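Local structure of putative modification methylase (Thermus thermophilus, 2ZIG) at residues H22-G27 against L286-G291; T249-A254 against K274-R279; A71-L76 against A117-R122. The protein probably transfers a methyl group from S-adenosylmethionine to the N4 amino group of cytosine in DNA, as a modification methylase of the N4 subfamily. All blocks are in the same frame, centred on the assembly; numbering follows the deposited sequence.

Contact 1 (H22-G27 against L286-G291); sequences HRLHVG and LEVLDG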
loop_
_atom_site.group_PDB
_atom_site.type_symbol
_atom_site.label_atom_id
_atom_site.label_comp_id
_atom_site.label_asym_id
_atom_site.label_seq_id
_atom_site.Cartn_x
_atom_site.Cartn_y
_atom_site.Cartn_z
ATOM N N HIS B 22 -6.142 8.158 -32.350
ATOM C CA HIS B 22 -5.755 7.328 -31.230
ATOM C C HIS B 22 -4.707 6.393 -31.789
ATOM O O HIS B 22 -4.952 5.711 -32.785
ATOM C CB HIS B 22 -6.968 6.563 -30.724
ATOM C CG HIS B 22 -8.085 7.454 -30.282
ATOM N ND1 HIS B 22 -9.296 7.514 -30.939
ATOM C CD2 HIS B 22 -8.156 8.357 -29.275
ATOM C CE1 HIS B 22 -10.065 8.418 -30.355
ATOM N NE2 HIS B 22 -9.396 8.944 -29.344
ATOM N N ARG B 23 -3.537 6.366 -31.159
ATOM C CA ARG B 23 -2.443 5.537 -31.653
ATOM C C ARG B 23 -1.893 4.528 -30.656
ATOM O O ARG B 23 -1.876 4.765 -29.451
ATOM C CB ARG B 23 -1.301 6.444 -32.118
ATOM C CG ARG B 23 -1.777 7.716 -32.805
ATOM C CD ARG B 23 -0.636 8.690 -33.026
ATOM N NE ARG B 23 0.212 8.320 -34.157
ATOM C CZ ARG B 23 -0.149 8.430 -35.433
ATOM N NH1 ARG B 23 0.691 8.070 -36.396
ATOM N NH2 ARG B 23 -1.345 8.906 -35.750
ATOM N N LEU B 24 -1.442 3.397 -31.181
ATOM C CA LEU B 24 -0.852 2.355 -30.364
ATOM C C LEU B 24 0.463 1.992 -31.056
ATOM O O LEU B 24 0.462 1.532 -32.203
ATOM C CB LEU B 24 -1.766 1.128 -30.309
ATOM C CG LEU B 24 -1.578 0.100 -29.184
ATOM C CD1 LEU B 24 -2.115 -1.240 -29.647
ATOM C CD2 LEU B 24 -0.132 -0.044 -28.808
ATOM N N HIS B 25 1.580 2.224 -30.378
ATOM C CA HIS B 25 2.885 1.903 -30.947
ATOM C C HIS B 25 3.293 0.508 -30.521
ATOM O O HIS B 25 3.066 0.099 -29.378
ATOM C CB HIS B 25 3.943 2.890 -30.470
ATOM C CG HIS B 25 3.728 4.288 -30.948
ATOM N ND1 HIS B 25 4.435 4.830 -31.999
ATOM C CD2 HIS B 25 2.892 5.259 -30.513
ATOM C CE1 HIS B 25 4.046 6.077 -32.189
ATOM N NE2 HIS B 25 3.110 6.363 -31.301
ATOM N N VAL B 26 3.896 -0.227 -31.444
ATOM C CA VAL B 26 4.343 -1.575 -31.135
ATOM C C VAL B 26 5.843 -1.539 -30.971
ATOM O O VAL B 26 6.562 -1.208 -31.906
ATOM C CB VAL B 26 3.984 -2.561 -32.254
ATOM C CG1 VAL B 26 4.526 -3.941 -31.918
ATOM C CG2 VAL B 26 2.481 -2.609 -32.433
ATOM N N GLY B 27 6.311 -1.867 -29.772
ATOM C CA GLY B 27 7.738 -1.860 -29.515
ATOM C C GLY B 27 8.091 -1.898 -28.041
ATOM O O GLY B 27 7.319 -2.371 -27.204
ATOM N N LEU B 286 -8.303 2.525 -33.933
ATOM C CA LEU B 286 -7.008 2.633 -33.295
ATOM C C LEU B 286 -5.927 2.393 -34.331
ATOM O O LEU B 286 -5.879 1.330 -34.946
ATOM C CB LEU B 286 -6.867 1.606 -32.173
ATOM C CG LEU B 286 -5.489 1.617 -31.507
ATOM C CD1 LEU B 286 -5.320 2.902 -30.703
ATOM C CD2 LEU B 286 -5.341 0.401 -30.612
ATOM N N GLU B 287 -5.063 3.381 -34.529
ATOM C CA GLU B 287 -3.986 3.236 -35.490
ATOM C C GLU B 287 -2.800 2.549 -34.821
ATOM O O GLU B 287 -2.256 3.049 -33.837
ATOM C CB GLU B 287 -3.551 4.599 -36.020
ATOM C CG GLU B 287 -2.614 4.485 -37.206
ATOM C CD GLU B 287 -1.975 5.802 -37.585
ATOM O OE1 GLU B 287 -1.362 5.863 -38.671
ATOM O OE2 GLU B 287 -2.079 6.769 -36.802
ATOM N N VAL B 288 -2.407 1.397 -35.355
ATOM C CA VAL B 288 -1.281 0.644 -34.811
ATOM C C VAL B 288 -0.026 0.899 -35.634
ATOM O O VAL B 288 0.003 0.624 -36.835
ATOM C CB VAL B 288 -1.568 -0.863 -34.819
ATOM C CG1 VAL B 288 -0.363 -1.630 -34.282
ATOM C CG2 VAL B 288 -2.815 -1.153 -33.995
ATOM N N LEU B 289 1.010 1.423 -34.987
ATOM C CA LEU B 289 2.263 1.720 -35.668
ATOM C C LEU B 289 3.361 0.749 -35.267
ATOM O O LEU B 289 3.900 0.847 -34.165
ATOM C CB LEU B 289 2.717 3.136 -35.335
ATOM C CG LEU B 289 1.705 4.255 -35.560
ATOM C CD1 LEU B 289 2.343 5.577 -35.190
ATOM C CD2 LEU B 289 1.251 4.267 -37.011
ATOM N N ASP B 290 3.688 -0.183 -36.160
ATOM C CA ASP B 290 4.738 -1.168 -35.898
ATOM C C ASP B 290 6.099 -0.489 -35.969
ATOM O O ASP B 290 6.946 -0.858 -36.780
ATOM C CB ASP B 290 4.690 -2.316 -36.919
ATOM C CG ASP B 290 3.512 -3.260 -36.698
ATOM O OD1 ASP B 290 3.440 -3.908 -35.627
ATOM O OD2 ASP B 290 2.657 -3.359 -37.604
ATOM N N GLY B 291 6.298 0.511 -35.117
ATOM C CA GLY B 291 7.558 1.228 -35.092
ATOM C C GLY B 291 7.959 1.767 -36.451
ATOM O O GLY B 291 7.218 2.538 -37.065
#
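Leu24 and Val288 are bridge partners on two parallel strands from opposite ends of the modelled chain, more than 250 residues apart. Strand 22-26 runs beside strand 286-289, with Arg23 paired to Glu287 and His25 to Leu289. Leu24 is held at both backbone polar atoms, its N giving a bond to Glu287 O (2.8 Å) and its O taking one from Leu289 N (2.8 Å). Glu287 N reaches His22 O at 2.9 Å. The last bond, Val26 N to Leu289 O, has its donor 36° out of the carbonyl plane, just where the chain leaves the strand through an inverse gamma turn centred on Asp290. Strand 286-289 is an outermost strand of the mixed sheet of this Rossmann-like methyltransferase fold, and strand 22-26 separates it from strand 259-264. Helix 267-280 packs on the face bearing Leu24, Leu286 and Val288. There Leu286 CG is anti to the backbone N (chi1 177°) and Leu286 CD2 meets Leu24 CB at 3.7 Å, while Val26 CG2 touches Val288 CG1 at 3.5 Å. On the face of Arg23 and His25, Leu289 CD1 fits between two polar groups, 3.5 Å from His25 CE1 and close to the Arg23 guanidinium. Arg23 bends at chi3 (77°), and Glu287, with an extended chain, runs beside it in the same direction. Carboxylate and guanidinium form a salt bridge with their planes nearly perpendicular and Glu287 OE2 over the guanidinium face; the position of that oxygen is doubtful, so the fine geometry carries little weight. His25 also meets the ring of Phe36. Leu24 touches Glu264, an S-adenosylmethionine-binding residue, and backbone bonds join His25 and Gly27 to that same residue.

Contact 2 (T249-A254 against K274-R279); sequences TLIAAA and KERFAR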
loop_
_atom_site.group_PDB
_atom_site.type_symbol
_atom_site.label_atom_id
_atom_site.label_comp_id
_atom_site.label_asym_id
_atom_site.label_seq_id
_atom_site.Cartn_x
_atom_site.Cartn_y
_atom_site.Cartn_z
ATOM N N THR B 249 -7.063 0.747 -21.460
ATOM C CA THR B 249 -6.913 2.168 -21.192
ATOM C C THR B 249 -7.155 3.046 -22.413
ATOM O O THR B 249 -7.735 4.120 -22.299
ATOM C CB THR B 249 -5.527 2.470 -20.624
ATOM O OG1 THR B 249 -5.304 1.657 -19.462
ATOM C CG2 THR B 249 -5.422 3.946 -20.245
ATOM N N LEU B 250 -6.691 2.601 -23.573
ATOM C CA LEU B 250 -6.883 3.354 -24.811
ATOM C C LEU B 250 -8.384 3.451 -25.067
ATOM O O LEU B 250 -8.898 4.497 -25.429
ATOM C CB LEU B 250 -6.207 2.623 -25.981
ATOM C CG LEU B 250 -4.697 2.759 -26.250
ATOM C CD1 LEU B 250 -3.944 3.238 -25.034
ATOM C CD2 LEU B 250 -4.169 1.415 -26.726
ATOM N N ILE B 251 -9.083 2.340 -24.873
ATOM C CA ILE B 251 -10.526 2.283 -25.076
ATOM C C ILE B 251 -11.266 3.210 -24.112
ATOM O O ILE B 251 -12.138 3.967 -24.528
ATOM C CB ILE B 251 -11.024 0.840 -24.906
ATOM C CG1 ILE B 251 -10.454 -0.016 -26.040
ATOM C CG2 ILE B 251 -12.537 0.789 -24.885
ATOM C CD1 ILE B 251 -10.780 -1.493 -25.911
ATOM N N ALA B 252 -10.908 3.147 -22.830
ATOM C CA ALA B 252 -11.525 3.987 -21.808
ATOM C C ALA B 252 -11.304 5.452 -22.164
ATOM O O ALA B 252 -12.202 6.271 -22.042
ATOM C CB ALA B 252 -10.921 3.691 -20.440
ATOM N N ALA B 253 -10.100 5.776 -22.610
ATOM C CA ALA B 253 -9.771 7.149 -22.982
ATOM C C ALA B 253 -10.624 7.642 -24.156
ATOM O O ALA B 253 -11.266 8.690 -24.080
ATOM C CB ALA B 253 -8.296 7.241 -23.337
ATOM N N ALA B 254 -10.641 6.876 -25.239
ATOM C CA ALA B 254 -11.403 7.258 -26.418
ATOM C C ALA B 254 -12.911 7.343 -26.179
ATOM O O ALA B 254 -13.583 8.214 -26.729
ATOM C CB ALA B 254 -11.112 6.298 -27.551
ATOM N N LYS B 274 -6.449 -3.324 -31.460
ATOM C CA LYS B 274 -7.087 -2.623 -32.570
ATOM C C LYS B 274 -8.489 -3.144 -32.839
ATOM O O LYS B 274 -9.404 -2.359 -33.079
ATOM C CB LYS B 274 -6.260 -2.754 -33.851
ATOM C CG LYS B 274 -7.057 -2.432 -35.108
ATOM C CD LYS B 274 -6.205 -2.454 -36.379
ATOM C CE LYS B 274 -5.240 -1.277 -36.423
ATOM N NZ LYS B 274 -4.688 -1.050 -37.792
ATOM N N GLU B 275 -8.647 -4.467 -32.818
ATOM C CA GLU B 275 -9.946 -5.099 -33.061
ATOM C C GLU B 275 -10.919 -4.820 -31.914
ATOM O O GLU B 275 -12.101 -4.553 -32.131
ATOM C CB GLU B 275 -9.766 -6.616 -33.248
ATOM C CG GLU B 275 -8.982 -7.007 -34.523
ATOM C CD GLU B 275 -8.581 -8.481 -34.570
ATOM O OE1 GLU B 275 -7.889 -8.876 -35.529
ATOM O OE2 GLU B 275 -8.947 -9.250 -33.659
ATOM N N ARG B 276 -10.409 -4.879 -30.689
ATOM C CA ARG B 276 -11.227 -4.634 -29.512
ATOM C C ARG B 276 -11.666 -3.171 -29.512
ATOM O O ARG B 276 -12.840 -2.860 -29.305
ATOM C CB ARG B 276 -10.425 -4.944 -28.238
ATOM C CG ARG B 276 -11.247 -4.874 -26.967
ATOM C CD ARG B 276 -10.390 -4.974 -25.703
ATOM N NE ARG B 276 -11.177 -4.638 -24.519
ATOM C CZ ARG B 276 -10.691 -4.552 -23.285
ATOM N NH1 ARG B 276 -11.498 -4.238 -22.280
ATOM N NH2 ARG B 276 -9.405 -4.775 -23.051
ATOM N N PHE B 277 -10.710 -2.282 -29.758
ATOM C CA PHE B 277 -10.955 -0.847 -29.786
ATOM C C PHE B 277 -12.097 -0.518 -30.737
ATOM O O PHE B 277 -13.044 0.178 -30.367
ATOM C CB PHE B 277 -9.688 -0.125 -30.243
ATOM C CG PHE B 277 -9.763 1.378 -30.153
ATOM C CD1 PHE B 277 -9.240 2.048 -29.051
ATOM C CD2 PHE B 277 -10.302 2.123 -31.196
ATOM C CE1 PHE B 277 -9.241 3.440 -28.991
ATOM C CE2 PHE B 277 -10.313 3.517 -31.151
ATOM C CZ PHE B 277 -9.778 4.181 -30.043
ATOM N N ALA B 278 -12.004 -1.026 -31.963
ATOM C CA ALA B 278 -13.023 -0.780 -32.975
ATOM C C ALA B 278 -14.346 -1.423 -32.585
ATOM O O ALA B 278 -15.386 -1.129 -33.165
ATOM C CB ALA B 278 -12.555 -1.315 -34.335
ATOM N N ARG B 279 -14.299 -2.299 -31.592
ATOM C CA ARG B 279 -15.486 -2.996 -31.126
ATOM C C ARG B 279 -16.140 -2.192 -30.001
ATOM O O ARG B 279 -17.364 -2.124 -29.898
ATOM C CB ARG B 279 -15.067 -4.378 -30.616
ATOM C CG ARG B 279 -16.115 -5.471 -30.682
ATOM C CD ARG B 279 -15.528 -6.772 -30.131
ATOM N NE ARG B 279 -14.323 -7.173 -30.857
ATOM C CZ ARG B 279 -13.243 -7.711 -30.297
ATOM N NH1 ARG B 279 -12.204 -8.039 -31.051
ATOM N NH2 ARG B 279 -13.192 -7.912 -28.985
#
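Phe277 slides past Ile251 in the opposite direction, and this apolar pair lies at the middle of the contact between two helices running in roughly the same direction, their axes 26° apart. Ile251 CG1 approaches Phe277 CD1 at 3.8 Å; farther out on the ring, Ala254 CB sits 3.5 Å from Phe277 CZ. The ring projects from its helix with CG anti to the backbone N (chi1 -173°), and its edge, at CE1, comes 3.7 Å from Leu250 O, near the ring plane. His22 adds its own ring to the surroundings of Phe277. The second kind of contact is aliphatic against cationic: Ile251 CD1 lies over one face of the Arg276 guanidinium, 3.5 Å from Arg276 NE and just as near Arg276 CD, the two side chains crossing at about a right angle. The polar end of Arg276 crosses to the other helix one residue before the segment: NH2 bonds to Thr248 OG1 and, weakly, to Thr246 OG1. Between the segments the contact is apolar; the Arg276-Thr248 bond adds a polar tie between the helices, while Ile251 backs an arginine that, as a second-shell residue, probably helps position two threonines of the S-adenosylmethionine site.

Contact 3 (A71-L76 against A117-R122); sequences AFLDEL and ADIQVR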
loop_
_atom_site.group_PDB
_atom_site.type_symbol
_atom_site.label_atom_id
_atom_site.label_comp_id
_atom_site.label_asym_id
_atom_site.label_seq_id
_atom_site.Cartn_x
_atom_site.Cartn_y
_atom_site.Cartn_z
ATOM N N ALA B 71 15.672 -6.687 -10.904
ATOM C CA ALA B 71 15.892 -6.376 -12.311
ATOM C C ALA B 71 14.578 -5.918 -12.957
ATOM O O ALA B 71 14.565 -5.011 -13.788
ATOM C CB ALA B 71 16.442 -7.597 -13.032
ATOM N N PHE B 72 13.476 -6.553 -12.572
ATOM C CA PHE B 72 12.166 -6.194 -13.097
ATOM C C PHE B 72 11.851 -4.766 -12.659
ATOM O O PHE B 72 11.470 -3.927 -13.469
ATOM C CB PHE B 72 11.102 -7.161 -12.564
ATOM C CG PHE B 72 9.709 -6.852 -13.039
ATOM C CD1 PHE B 72 9.420 -6.785 -14.400
ATOM C CD2 PHE B 72 8.687 -6.624 -12.125
ATOM C CE1 PHE B 72 8.126 -6.489 -14.844
ATOM C CE2 PHE B 72 7.388 -6.328 -12.559
ATOM C CZ PHE B 72 7.108 -6.261 -13.920
ATOM N N LEU B 73 12.021 -4.493 -11.371
ATOM C CA LEU B 73 11.770 -3.158 -10.842
ATOM C C LEU B 73 12.581 -2.116 -11.603
ATOM O O LEU B 73 12.075 -1.049 -11.954
ATOM C CB LEU B 73 12.127 -3.104 -9.359
ATOM C CG LEU B 73 11.150 -3.826 -8.433
ATOM C CD1 LEU B 73 11.675 -3.806 -7.010
ATOM C CD2 LEU B 73 9.790 -3.139 -8.518
ATOM N N ASP B 74 13.845 -2.441 -11.861
ATOM C CA ASP B 74 14.742 -1.545 -12.581
ATOM C C ASP B 74 14.234 -1.291 -13.994
ATOM O O ASP B 74 14.391 -0.194 -14.529
ATOM C CB ASP B 74 16.156 -2.139 -12.615
ATOM C CG ASP B 74 16.873 -2.015 -11.277
ATOM O OD1 ASP B 74 17.852 -2.759 -11.052
ATOM O OD2 ASP B 74 16.465 -1.165 -10.451
ATOM N N GLU B 75 13.620 -2.302 -14.599
ATOM C CA GLU B 75 13.084 -2.142 -15.946
ATOM C C GLU B 75 11.945 -1.129 -15.898
ATOM O O GLU B 75 11.880 -0.206 -16.716
ATOM C CB GLU B 75 12.561 -3.474 -16.478
ATOM C CG GLU B 75 13.629 -4.530 -16.679
ATOM C CD GLU B 75 13.047 -5.864 -17.123
ATOM O OE1 GLU B 75 12.275 -5.874 -18.110
ATOM O OE2 GLU B 75 13.363 -6.900 -16.492
ATOM N N LEU B 76 11.052 -1.307 -14.929
ATOM C CA LEU B 76 9.921 -0.409 -14.763
ATOM C C LEU B 76 10.400 1.021 -14.543
ATOM O O LEU B 76 9.826 1.963 -15.087
ATOM C CB LEU B 76 9.063 -0.835 -13.565
ATOM C CG LEU B 76 8.472 -2.246 -13.531
ATOM C CD1 LEU B 76 7.630 -2.381 -12.269
ATOM C CD2 LEU B 76 7.616 -2.509 -14.763
ATOM N N ALA B 117 4.499 -1.382 -3.102
ATOM C CA ALA B 117 5.344 -0.602 -2.211
ATOM C C ALA B 117 6.694 -0.295 -2.854
ATOM O O ALA B 117 7.219 0.806 -2.705
ATOM C CB ALA B 117 5.542 -1.344 -0.892
ATOM N N ASP B 118 7.256 -1.272 -3.558
ATOM C CA ASP B 118 8.533 -1.077 -4.230
ATOM C C ASP B 118 8.364 -0.020 -5.308
ATOM O O ASP B 118 9.252 0.808 -5.519
ATOM C CB ASP B 118 9.025 -2.393 -4.850
ATOM C CG ASP B 118 9.765 -3.266 -3.847
ATOM O OD1 ASP B 118 10.771 -2.780 -3.290
ATOM O OD2 ASP B 118 9.348 -4.420 -3.608
ATOM N N ILE B 119 7.209 -0.038 -5.971
ATOM C CA ILE B 119 6.921 0.923 -7.026
ATOM C C ILE B 119 6.802 2.324 -6.433
ATOM O O ILE B 119 7.426 3.265 -6.928
ATOM C CB ILE B 119 5.607 0.571 -7.772
ATOM C CG1 ILE B 119 5.723 -0.810 -8.435
ATOM C CG2 ILE B 119 5.287 1.639 -8.818
ATOM C CD1 ILE B 119 6.769 -0.898 -9.483
ATOM N N GLN B 120 6.012 2.462 -5.369
ATOM C CA GLN B 120 5.834 3.768 -4.723
ATOM C C GLN B 120 7.161 4.382 -4.313
ATOM O O GLN B 120 7.425 5.549 -4.587
ATOM C CB GLN B 120 4.947 3.664 -3.473
ATOM C CG GLN B 120 3.464 3.707 -3.746
ATOM C CD GLN B 120 2.642 3.761 -2.474
ATOM O OE1 GLN B 120 2.064 4.792 -2.135
ATOM N NE2 GLN B 120 2.591 2.653 -1.762
ATOM N N VAL B 121 7.988 3.592 -3.644
ATOM C CA VAL B 121 9.284 4.063 -3.179
ATOM C C VAL B 121 10.170 4.522 -4.340
ATOM O O VAL B 121 10.640 5.656 -4.366
ATOM C CB VAL B 121 9.986 2.951 -2.372
ATOM C CG1 VAL B 121 11.416 3.352 -2.032
ATOM C CG2 VAL B 121 9.194 2.682 -1.095
ATOM N N ARG B 122 10.377 3.645 -5.313
ATOM C CA ARG B 122 11.214 3.979 -6.453
ATOM C C ARG B 122 10.731 5.201 -7.233
ATOM O O ARG B 122 11.542 5.920 -7.816
ATOM C CB ARG B 122 11.336 2.763 -7.368
ATOM C CG ARG B 122 12.168 1.647 -6.760
ATOM C CD ARG B 122 11.998 0.355 -7.526
ATOM N NE ARG B 122 12.959 -0.667 -7.114
ATOM C CZ ARG B 122 14.153 -0.843 -7.675
ATOM N NH1 ARG B 122 14.541 -0.065 -8.678
ATOM N NH2 ARG B 122 14.958 -1.803 -7.239
#
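Leu73 and Ile119 have the closest CA atoms of two helical segments whose axes pass 10.8 Å apart, 47° between their N-to-C directions. Leu73 points at the other helix and divides its surface between three residues. Its CB lies 3.4 Å above the plane of the Arg122 guanidinium, over the centre, so an aliphatic carbon sits over the face of the charged group; its CD1 is 3.7 Å from Asp118 CB, and its CD2 reaches Ile119 CD1. Arg122, its CG anti to the carbonyl carbon, runs extended to NE across Leu73. One turn on, Leu76 CD1 presses against Ile119 CD1 at 3.3 Å, a tight methyl-to-methyl contact. Towards the solvent side, Arg122 NH1 gives a hydrogen bond to Asp74 OD2 (2.8 Å, bent to 146° at the hydrogen) within a salt bridge. The oxygen is tilted out of the guanidinium plane, and the carboxylate plane is turned 65° against it. Arg122 NH1 also has a salt bridge to Asp77, so two acids of helix 66-86 share this nitrogen. Asp118 OD2 bonds to Tyr69 OH, and OD1 forms a salt bridge with Arg124 of the second subunit. Helices 66-86 and 115-125 lie before and after strand 91-97 in the chain, as successive helices do in the alternating alpha/beta core of class I methyltransferases, and here helix 115-125 also lines the dimer interface.

From the N terminus, strand 22-26 opens contact 1, which closes only when strand 286-289 returns beside it; contacts 2 and 3 are both nested in that loop. Contact 3 comes first, spanning helix 66-86 to helix 115-125 around strand 91-97, and closes before contact 2 begins. Contact 2 then joins helix 248-255 to helix 267-280 around strand 259-264. It abuts contact 1, since Phe277 packs against both His22 and Leu286, joining the helical layer to the sheet edge. Contact 3 stands apart, its centre about 28 Å from that of contact 2, across the centre of the chain and beside the second subunit.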